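Local atomic coordinates of endonuclease V isoform X2 (Ciona intestinalis, PDB entry 6OZI), a protein that probably cleaves nucleic acid strands near inosine by metal-dependent hydrolysis, as an endonuclease V, an enzyme that evolved from bacterial DNase to eukaryotic RNase. Residues S31-V43 with V54-V68. The protein carries 1 engineered substitution. Sequence-based numbering, arbitrary orientation.
Sequences SLSKVKYVGGFDV and VSCMVVLSYPEMKQV. With nucleotides of chain C.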
ATOM      1  N   SER A  31      33.206  12.132  12.040  1.00 34.19           N
ATOM      2  CA  SER A  31      33.060  10.864  12.739  1.00 33.63           C
ATOM      3  C   SER A  31      31.609  10.690  13.169  1.00 33.29           C
ATOM      4  O   SER A  31      30.808  11.627  13.138  1.00 33.03           O
ATOM      5  CB  SER A  31      34.007  10.780  13.942  1.00 35.03           C
ATOM      6  OG  SER A  31      33.738  11.808  14.874  1.00 35.52           O
ATOM      7  N   LEU A  32      31.278   9.461  13.570  1.00 34.49           N
ATOM      8  CA  LEU A  32      29.923   9.159  14.014  1.00 32.38           C
ATOM      9  C   LEU A  32      29.520  10.015  15.206  1.00 32.33           C
ATOM     10  O   LEU A  32      28.347  10.378  15.344  1.00 32.06           O
ATOM     11  CB  LEU A  32      29.810   7.674  14.368  1.00 32.16           C
ATOM     12  CG  LEU A  32      28.418   7.154  14.743  1.00 31.85           C
ATOM     13  CD1 LEU A  32      27.492   7.218  13.556  1.00 27.51           C
ATOM     14  CD2 LEU A  32      28.489   5.735  15.286  1.00 32.98           C
ATOM     15  N   SER A  33      30.477  10.353  16.070  1.00 31.74           N
ATOM     16  CA  SER A  33      30.176  11.139  17.261  0.81 32.91           C
ATOM     17  C   SER A  33      29.677  12.536  16.922  1.00 32.30           C
ATOM     18  O   SER A  33      29.020  13.167  17.758  1.00 33.54           O
ATOM     19  CB  SER A  33      31.417  11.228  18.156  0.81 34.88           C
ATOM     20  OG  SER A  33      32.542  11.674  17.421  0.81 34.76           O
ATOM     21  N   LYS A  34      29.965  13.028  15.720  1.00 33.21           N
ATOM     22  CA  LYS A  34      29.530  14.355  15.311  1.00 34.17           C
ATOM     23  C   LYS A  34      28.107  14.385  14.758  1.00 31.41           C
ATOM     24  O   LYS A  34      27.571  15.473  14.530  1.00 30.93           O
ATOM     25  CB  LYS A  34      30.497  14.919  14.267  1.00 35.81           C
ATOM     26  CG  LYS A  34      31.837  15.365  14.850  1.00 39.07           C
ATOM     27  CD  LYS A  34      32.670  16.064  13.803  1.00 40.70           C
ATOM     28  CE  LYS A  34      33.862  16.766  14.421  1.00 46.04           C
ATOM     29  NZ  LYS A  34      34.518  17.665  13.429  1.00 48.43           N
ATOM     30  N   VAL A  35      27.484  13.233  14.534  1.00 30.08           N
ATOM     31  CA  VAL A  35      26.143  13.200  13.959  1.00 29.43           C
ATOM     32  C   VAL A  35      25.125  13.543  15.039  1.00 30.16           C
ATOM     33  O   VAL A  35      24.905  12.764  15.971  1.00 32.20           O
ATOM     34  CB  VAL A  35      25.834  11.842  13.324  1.00 28.73           C
ATOM     35  CG1 VAL A  35      24.453  11.880  12.689  1.00 27.37           C
ATOM     36  CG2 VAL A  35      26.896  11.499  12.291  1.00 28.25           C
ATOM     37  N   LYS A  36      24.512  14.720  14.922  1.00 28.22           N
ATOM     38  CA  LYS A  36      23.389  15.117  15.761  1.00 28.66           C
ATOM     39  C   LYS A  36      22.063  15.089  15.021  1.00 28.71           C
ATOM     40  O   LYS A  36      21.018  14.908  15.649  1.00 29.56           O
ATOM     41  CB  LYS A  36      23.611  16.526  16.328  1.00 29.80           C
ATOM     42  CG  LYS A  36      25.011  16.766  16.876  1.00 32.05           C
ATOM     43  CD  LYS A  36      25.362  15.815  18.009  1.00 33.95           C
ATOM     44  CE  LYS A  36      26.802  16.000  18.449  1.00 36.92           C
ATOM     45  NZ  LYS A  36      27.258  14.870  19.300  1.00 39.16           N
ATOM     46  N   TYR A  37      22.084  15.283  13.702  1.00 26.52           N
ATOM     47  CA  TYR A  37      20.896  15.191  12.870  1.00 27.23           C
ATOM     48  C   TYR A  37      21.251  14.478  11.575  1.00 27.32           C
ATOM     49  O   TYR A  37      22.367  14.609  11.066  1.00 26.96           O
ATOM     50  CB  TYR A  37      20.317  16.569  12.536  1.00 27.27           C
ATOM     51  CG  TYR A  37      19.918  17.386  13.740  1.00 29.11           C
ATOM     52  CD1 TYR A  37      18.715  17.152  14.401  1.00 29.03           C
ATOM     53  CD2 TYR A  37      20.747  18.393  14.221  1.00 30.28           C
ATOM     54  CE1 TYR A  37      18.352  17.908  15.508  1.00 29.81           C
ATOM     55  CE2 TYR A  37      20.390  19.150  15.327  1.00 31.31           C
ATOM     56  CZ  TYR A  37      19.196  18.904  15.959  1.00 30.91           C
ATOM     57  OH  TYR A  37      18.845  19.658  17.046  1.00 33.93           O
ATOM     58  N   VAL A  38      20.286  13.724  11.049  1.00 26.44           N
ATOM     59  CA  VAL A  38      20.396  13.064   9.753  0.67 24.49           C
ATOM     60  C   VAL A  38      19.263  13.559   8.868  1.00 24.71           C
ATOM     61  O   VAL A  38      18.113  13.659   9.312  1.00 25.58           O
ATOM     62  CB  VAL A  38      20.342  11.526   9.868  0.67 24.39           C
ATOM     63  CG1 VAL A  38      20.467  10.892   8.489  0.67 22.85           C
ATOM     64  CG2 VAL A  38      21.426  11.012  10.799  0.67 24.16           C
ATOM     65  N   GLY A  39      19.583  13.864   7.620  1.00 24.47           N
ATOM     66  CA  GLY A  39      18.608  14.344   6.666  1.00 24.14           C
ATOM     67  C   GLY A  39      18.109  13.249   5.740  1.00 24.04           C
ATOM     68  O   GLY A  39      18.776  12.230   5.519  1.00 21.74           O
ATOM     69  N   GLY A  40      16.896  13.460   5.227  1.00 22.03           N
ATOM     70  CA  GLY A  40      16.365  12.641   4.165  1.00 22.52           C
ATOM     71  C   GLY A  40      15.821  13.528   3.062  1.00 23.97           C
ATOM     72  O   GLY A  40      15.528  14.707   3.267  1.00 26.12           O
ATOM     73  N   PHE A  41      15.703  12.945   1.875  1.00 24.39           N
ATOM     74  CA  PHE A  41      15.166  13.663   0.730  1.00 23.91           C
ATOM     75  C   PHE A  41      14.597  12.647  -0.243  1.00 25.69           C
ATOM     76  O   PHE A  41      15.202  11.598  -0.466  1.00 27.50           O
ATOM     77  CB  PHE A  41      16.231  14.511   0.031  1.00 21.79           C
ATOM     78  CG  PHE A  41      15.836  14.954  -1.347  1.00 21.73           C
ATOM     79  CD1 PHE A  41      15.084  16.100  -1.532  1.00 22.69           C
ATOM     80  CD2 PHE A  41      16.210  14.218  -2.462  1.00 21.51           C
ATOM     81  CE1 PHE A  41      14.719  16.510  -2.803  1.00 24.45           C
ATOM     82  CE2 PHE A  41      15.844  14.623  -3.739  1.00 23.45           C
ATOM     83  CZ  PHE A  41      15.101  15.771  -3.907  1.00 24.61           C
ATOM     84  N   ASP A  42      13.448  12.967  -0.827  1.00 24.14           N
ATOM     85  CA  ASP A  42      12.863  12.069  -1.811  1.00 24.96           C
ATOM     86  C   ASP A  42      11.945  12.859  -2.733  1.00 24.99           C
ATOM     87  O   ASP A  42      11.630  14.026  -2.486  1.00 22.85           O
ATOM     88  CB  ASP A  42      12.109  10.927  -1.135  1.00 25.27           C
ATOM     89  CG  ASP A  42      12.061   9.688  -1.983  1.00 28.87           C
ATOM     90  OD1 ASP A  42      12.658   9.682  -3.087  1.00 30.60           O
ATOM     91  OD2 ASP A  42      11.431   8.710  -1.537  1.00 31.12           O
ATOM     92  N   VAL A  43      11.526  12.196  -3.812  1.00 25.92           N
ATOM     93  CA  VAL A  43      10.624  12.765  -4.807  1.00 27.97           C
ATOM     94  C   VAL A  43       9.528  11.757  -5.111  1.00 29.32           C
ATOM     95  O   VAL A  43       9.811  10.586  -5.386  1.00 30.85           O
ATOM     96  CB  VAL A  43      11.364  13.150  -6.105  1.00 29.61           C
ATOM     97  CG1 VAL A  43      10.392  13.685  -7.115  1.00 32.88           C
ATOM     98  CG2 VAL A  43      12.429  14.206  -5.819  1.00 28.99           C
ATOM     99  N   VAL A  54       6.353  16.070  -6.355  1.00 28.77           N
ATOM    100  CA  VAL A  54       6.519  16.674  -5.036  1.00 28.32           C
ATOM    101  C   VAL A  54       7.844  16.195  -4.457  1.00 28.90           C
ATOM    102  O   VAL A  54       8.079  14.988  -4.360  1.00 28.96           O
ATOM    103  CB  VAL A  54       5.366  16.311  -4.082  1.00 27.56           C
ATOM    104  CG1 VAL A  54       5.671  16.791  -2.678  1.00 25.11           C
ATOM    105  CG2 VAL A  54       4.043  16.881  -4.580  1.00 28.32           C
ATOM    106  N   SER A  55       8.716  17.128  -4.094  1.00 26.89           N
ATOM    107  CA  SER A  55       9.925  16.794  -3.360  1.00 24.81           C
ATOM    108  C   SER A  55       9.668  16.927  -1.863  1.00 23.99           C
ATOM    109  O   SER A  55       8.729  17.591  -1.428  1.00 23.67           O
ATOM    110  CB  SER A  55      11.089  17.690  -3.784  1.00 26.17           C
ATOM    111  OG  SER A  55      10.886  19.033  -3.386  1.00 28.42           O
ATOM    112  N   CYS A  56      10.503  16.258  -1.071  1.00 23.11           N
ATOM    113  CA  CYS A  56      10.411  16.351   0.379  1.00 23.97           C
ATOM    114  C   CYS A  56      11.801  16.240   0.984  1.00 26.66           C
ATOM    115  O   CYS A  56      12.604  15.393   0.574  1.00 28.84           O
ATOM    116  CB  CYS A  56       9.510  15.259   0.974  1.00 23.57           C
ATOM    117  SG  CYS A  56       9.456  15.239   2.799  1.00 22.28           S
ATOM    118  N   MET A  57      12.073  17.094   1.963  1.00 26.35           N
ATOM    119  CA  MET A  57      13.296  17.002   2.746  1.00 23.95           C
ATOM    120  C   MET A  57      12.902  16.944   4.213  1.00 24.30           C
ATOM    121  O   MET A  57      12.014  17.686   4.650  1.00 23.16           O
ATOM    122  CB  MET A  57      14.236  18.186   2.470  1.00 21.48           C
ATOM    123  CG  MET A  57      15.491  18.205   3.336  1.00 21.15           C
ATOM    124  SD  MET A  57      16.797  19.301   2.709  1.00 23.60           S
ATOM    125  CE  MET A  57      17.378  18.414   1.256  1.00 21.00           C
ATOM    126  N   VAL A  58      13.531  16.035   4.956  1.00 25.41           N
ATOM    127  CA  VAL A  58      13.258  15.844   6.372  1.00 24.79           C
ATOM    128  C   VAL A  58      14.575  15.918   7.126  1.00 25.26           C
ATOM    129  O   VAL A  58      15.649  15.689   6.568  1.00 25.91           O
ATOM    130  CB  VAL A  58      12.564  14.496   6.663  1.00 23.21           C
ATOM    131  CG1 VAL A  58      11.166  14.455   6.057  1.00 21.95           C
ATOM    132  CG2 VAL A  58      13.412  13.347   6.131  1.00 21.89           C
ATOM    133  N   VAL A  59      14.482  16.264   8.408  1.00 24.59           N
ATOM    134  CA  VAL A  59      15.608  16.169   9.326  1.00 25.19           C
ATOM    135  C   VAL A  59      15.132  15.458  10.583  1.00 27.06           C
ATOM    136  O   VAL A  59      14.147  15.881  11.205  1.00 29.54           O
ATOM    137  CB  VAL A  59      16.209  17.541   9.685  1.00 25.90           C
ATOM    138  CG1 VAL A  59      17.427  17.355  10.583  1.00 26.49           C
ATOM    139  CG2 VAL A  59      16.599  18.313   8.435  1.00 25.52           C
ATOM    140  N   LEU A  60      15.845  14.397  10.962  1.00 27.20           N
ATOM    141  CA  LEU A  60      15.585  13.621  12.165  1.00 26.75           C
ATOM    142  C   LEU A  60      16.777  13.737  13.102  1.00 28.37           C
ATOM    143  O   LEU A  60      17.927  13.799  12.659  1.00 29.69           O
ATOM    144  CB  LEU A  60      15.344  12.137  11.847  1.00 23.67           C
ATOM    145  CG  LEU A  60      14.002  11.716  11.243  1.00 21.66           C
ATOM    146  CD1 LEU A  60      13.817  12.254   9.831  1.00 18.93           C
ATOM    147  CD2 LEU A  60      13.876  10.202  11.255  1.00 21.40           C
ATOM    148  N   SER A  61      16.501  13.759  14.402  1.00 26.31           N
ATOM    149  CA  SER A  61      17.586  13.782  15.368  1.00 27.62           C
ATOM    150  C   SER A  61      18.327  12.452  15.362  1.00 27.97           C
ATOM    151  O   SER A  61      17.779  11.412  14.992  1.00 24.89           O
ATOM    152  CB  SER A  61      17.063  14.087  16.772  1.00 28.70           C
ATOM    153  OG  SER A  61      16.088  13.141  17.168  1.00 29.00           O
ATOM    154  N   TYR A  62      19.592  12.501  15.764  1.00 28.18           N
ATOM    155  CA  TYR A  62      20.417  11.305  15.870  1.00 29.36           C
ATOM    156  C   TYR A  62      20.994  11.241  17.274  1.00 31.10           C
ATOM    157  O   TYR A  62      21.561  12.225  17.749  1.00 32.41           O
ATOM    158  CB  TYR A  62      21.544  11.314  14.834  1.00 28.97           C
ATOM    159  CG  TYR A  62      22.257   9.983  14.709  1.00 29.10           C
ATOM    160  CD1 TYR A  62      23.223   9.594  15.631  1.00 30.65           C
ATOM    161  CD2 TYR A  62      21.961   9.116  13.667  1.00 28.59           C
ATOM    162  CE1 TYR A  62      23.864   8.363  15.524  1.00 31.76           C
ATOM    163  CE2 TYR A  62      22.594   7.892  13.546  1.00 29.99           C
ATOM    164  CZ  TYR A  62      23.548   7.521  14.476  1.00 31.69           C
ATOM    165  OH  TYR A  62      24.178   6.307  14.349  1.00 31.72           O
ATOM    166  N   PRO A  63      20.898  10.074  17.932  1.00 30.80           N
ATOM    167  CA  PRO A  63      20.358   8.810  17.410  1.00 30.56           C
ATOM    168  C   PRO A  63      18.880   8.541  17.695  1.00 30.77           C
ATOM    169  O   PRO A  63      18.421   7.430  17.432  1.00 30.41           O
ATOM    170  CB  PRO A  63      21.213   7.770  18.130  1.00 31.44           C
ATOM    171  CG  PRO A  63      21.456   8.400  19.475  1.00 32.46           C
ATOM    172  CD  PRO A  63      21.520   9.895  19.255  1.00 31.66           C
ATOM    173  N   GLU A  64      18.147   9.526  18.215  1.00 29.07           N
ATOM    174  CA  GLU A  64      16.772   9.277  18.642  1.00 30.59           C
ATOM    175  C   GLU A  64      15.818   9.019  17.476  1.00 30.24           C
ATOM    176  O   GLU A  64      14.756   8.426  17.693  1.00 32.44           O
ATOM    177  CB  GLU A  64      16.258  10.451  19.473  1.00 33.13           C
ATOM    178  CG  GLU A  64      16.924  10.604  20.830  1.00 37.90           C
ATOM    179  CD  GLU A  64      18.267  11.320  20.756  1.00 40.53           C
ATOM    180  OE1 GLU A  64      18.664  11.751  19.650  1.00 39.40           O
ATOM    181  OE2 GLU A  64      18.926  11.453  21.811  1.00 43.77           O
ATOM    182  N   MET A  65      16.172   9.440  16.258  1.00 28.84           N
ATOM    183  CA  MET A  65      15.344   9.233  15.060  1.00 29.49           C
ATOM    184  C   MET A  65      13.985   9.914  15.182  1.00 30.19           C
ATOM    185  O   MET A  65      12.972   9.396  14.717  1.00 31.90           O
ATOM    186  CB  MET A  65      15.166   7.749  14.725  1.00 29.42           C
ATOM    187  CG  MET A  65      16.385   7.090  14.116  1.00 28.60           C
ATOM    188  SD  MET A  65      16.928   7.919  12.606  1.00 29.46           S
ATOM    189  CE  MET A  65      18.409   8.705  13.234  1.00 29.81           C
ATOM    190  N   LYS A  66      13.959  11.077  15.818  1.00 29.26           N
ATOM    191  CA  LYS A  66      12.749  11.879  15.945  1.00 30.89           C
ATOM    192  C   LYS A  66      12.748  12.972  14.887  1.00 28.11           C
ATOM    193  O   LYS A  66      13.713  13.734  14.773  1.00 25.70           O
ATOM    194  CB  LYS A  66      12.643  12.494  17.340  1.00 36.55           C
ATOM    195  CG  LYS A  66      12.434  11.499  18.476  1.00 42.85           C
ATOM    196  CD  LYS A  66      10.978  11.041  18.549  1.00 48.12           C
ATOM    197  CE  LYS A  66      10.695   9.737  17.813  1.00 50.61           C
ATOM    198  NZ  LYS A  66       9.224   9.432  17.855  1.00 52.69           N
ATOM    199  N   GLN A  67      11.665  13.045  14.121  1.00 28.02           N
ATOM    200  CA  GLN A  67      11.558  14.038  13.063  1.00 28.38           C
ATOM    201  C   GLN A  67      11.485  15.434  13.680  1.00 28.28           C
ATOM    202  O   GLN A  67      10.634  15.701  14.537  1.00 28.19           O
ATOM    203  CB  GLN A  67      10.325  13.769  12.205  1.00 29.75           C
ATOM    204  CG  GLN A  67      10.242  14.625  10.953  1.00 31.70           C
ATOM    205  CD  GLN A  67       8.969  14.359  10.170  1.00 34.26           C
ATOM    206  OE1 GLN A  67       8.767  13.262   9.645  1.00 35.48           O
ATOM    207  NE2 GLN A  67       8.097  15.363  10.097  1.00 33.21           N
ATOM    208  N   VAL A  68      12.406  16.306  13.280  1.00 27.92           N
ATOM    209  CA  VAL A  68      12.406  17.693  13.734  1.00 29.36           C
ATOM    210  C   VAL A  68      12.195  18.678  12.598  1.00 30.00           C
ATOM    211  O   VAL A  68      11.943  19.862  12.871  1.00 31.26           O
ATOM    212  CB  VAL A  68      13.700  18.046  14.501  1.00 28.94           C
ATOM    213  CG1 VAL A  68      13.786  17.264  15.805  1.00 28.62           C
ATOM    214  CG2 VAL A  68      14.922  17.771  13.639  1.00 28.78           C
TER
ATOM    215  P    DT C   7      12.162   5.738  -3.940  1.00 27.78           P
ATOM    216  OP1  DT C   7      12.060   6.559  -2.720  1.00 28.95           O
ATOM    217  OP2  DT C   7      12.221   4.265  -3.814  1.00 28.71           O
ATOM    218  O5'  DT C   7      10.965   6.095  -4.940  1.00 29.13           O
ATOM    219  C5'  DT C   7      10.609   7.448  -5.208  1.00 27.34           C
ATOM    220  C4'  DT C   7       9.457   7.493  -6.193  1.00 26.35           C
ATOM    221  O4'  DT C   7       9.764   6.617  -7.318  1.00 25.67           O
ATOM    222  C3'  DT C   7       8.117   7.005  -5.625  1.00 28.23           C
ATOM    223  O3'  DT C   7       7.054   7.749  -6.167  1.00 29.94           O
ATOM    224  C2'  DT C   7       8.063   5.560  -6.088  1.00 28.69           C
ATOM    225  C1'  DT C   7       8.743   5.652  -7.450  1.00 28.85           C
ATOM    226  N1   DT C   7       9.319   4.351  -7.880  1.00 30.26           N
ATOM    227  C2   DT C   7       8.805   3.737  -8.998  1.00 30.05           C
ATOM    228  O2   DT C   7       7.934   4.235  -9.687  1.00 29.54           O
ATOM    229  N3   DT C   7       9.367   2.525  -9.299  1.00 30.35           N
ATOM    230  C4   DT C   7      10.357   1.863  -8.591  1.00 31.01           C
ATOM    231  O4   DT C   7      10.792   0.768  -8.937  1.00 30.71           O
ATOM    232  C5   DT C   7      10.844   2.551  -7.414  1.00 30.40           C
ATOM    233  C7   DT C   7      11.922   1.929  -6.571  1.00 26.04           C
ATOM    234  C6   DT C   7      10.299   3.746  -7.111  1.00 30.51           C
TER
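Val38 and Leu60 pair through two backbone hydrogen bonds, Val38 N to Leu60 O and Leu60 N to Val38 O, the second almost straight at 177°. Gly40 with Val58 and Asp42 with Cys56 repeat the pattern, so strands 37-43 and 54-61 illustrate a regular antiparallel hairpin, part of the RNase H-like central sheet. A seventh bond, Tyr62 N to Lys36 O (2.8 Å), carries the ladder past the strand ends.

Apolar contacts gather at that end. With CG anti to the backbone N (chi1 -168°), the Tyr62 ring turns one face to Val35, whose CG1 makes a CH-pi contact 4.0 Å from the ring centroid. Val38 CG2 meets Tyr62 CD2 at 3.5 Å, while Leu32 CD1 packs near Tyr62 CZ (4.1 Å), beside the hydroxyl. Replacing Tyr62 by an alanine would remove the ring and would probably leave Val35, Val38 and Leu32 without the surface they share, opening a gap beside the 3-10 turn. Val59 CG1 packs against Tyr37 CB (3.6 Å); on the sheet face of Phe41 and Met57, helix 86-104 covers both. At Gly40 a side chain would run into Val58 CG2, which sits 3.6 Å from Gly40 CA.

Toward the other end the hairpin meets the DNA. Asp42 OD2 stands 2.5 Å from OP1 of DT7 of chain C and accepts a hydrogen bond from ND2 of the engineered Asn233, while Asp42 OD1 takes a weak one from Val43 N. The chemistry thus divides along the hairpin: an aromatic and aliphatic cluster closes one end, and the backbone ladder fixes the strand that brings the Asp42 side chain to the DNA phosphate.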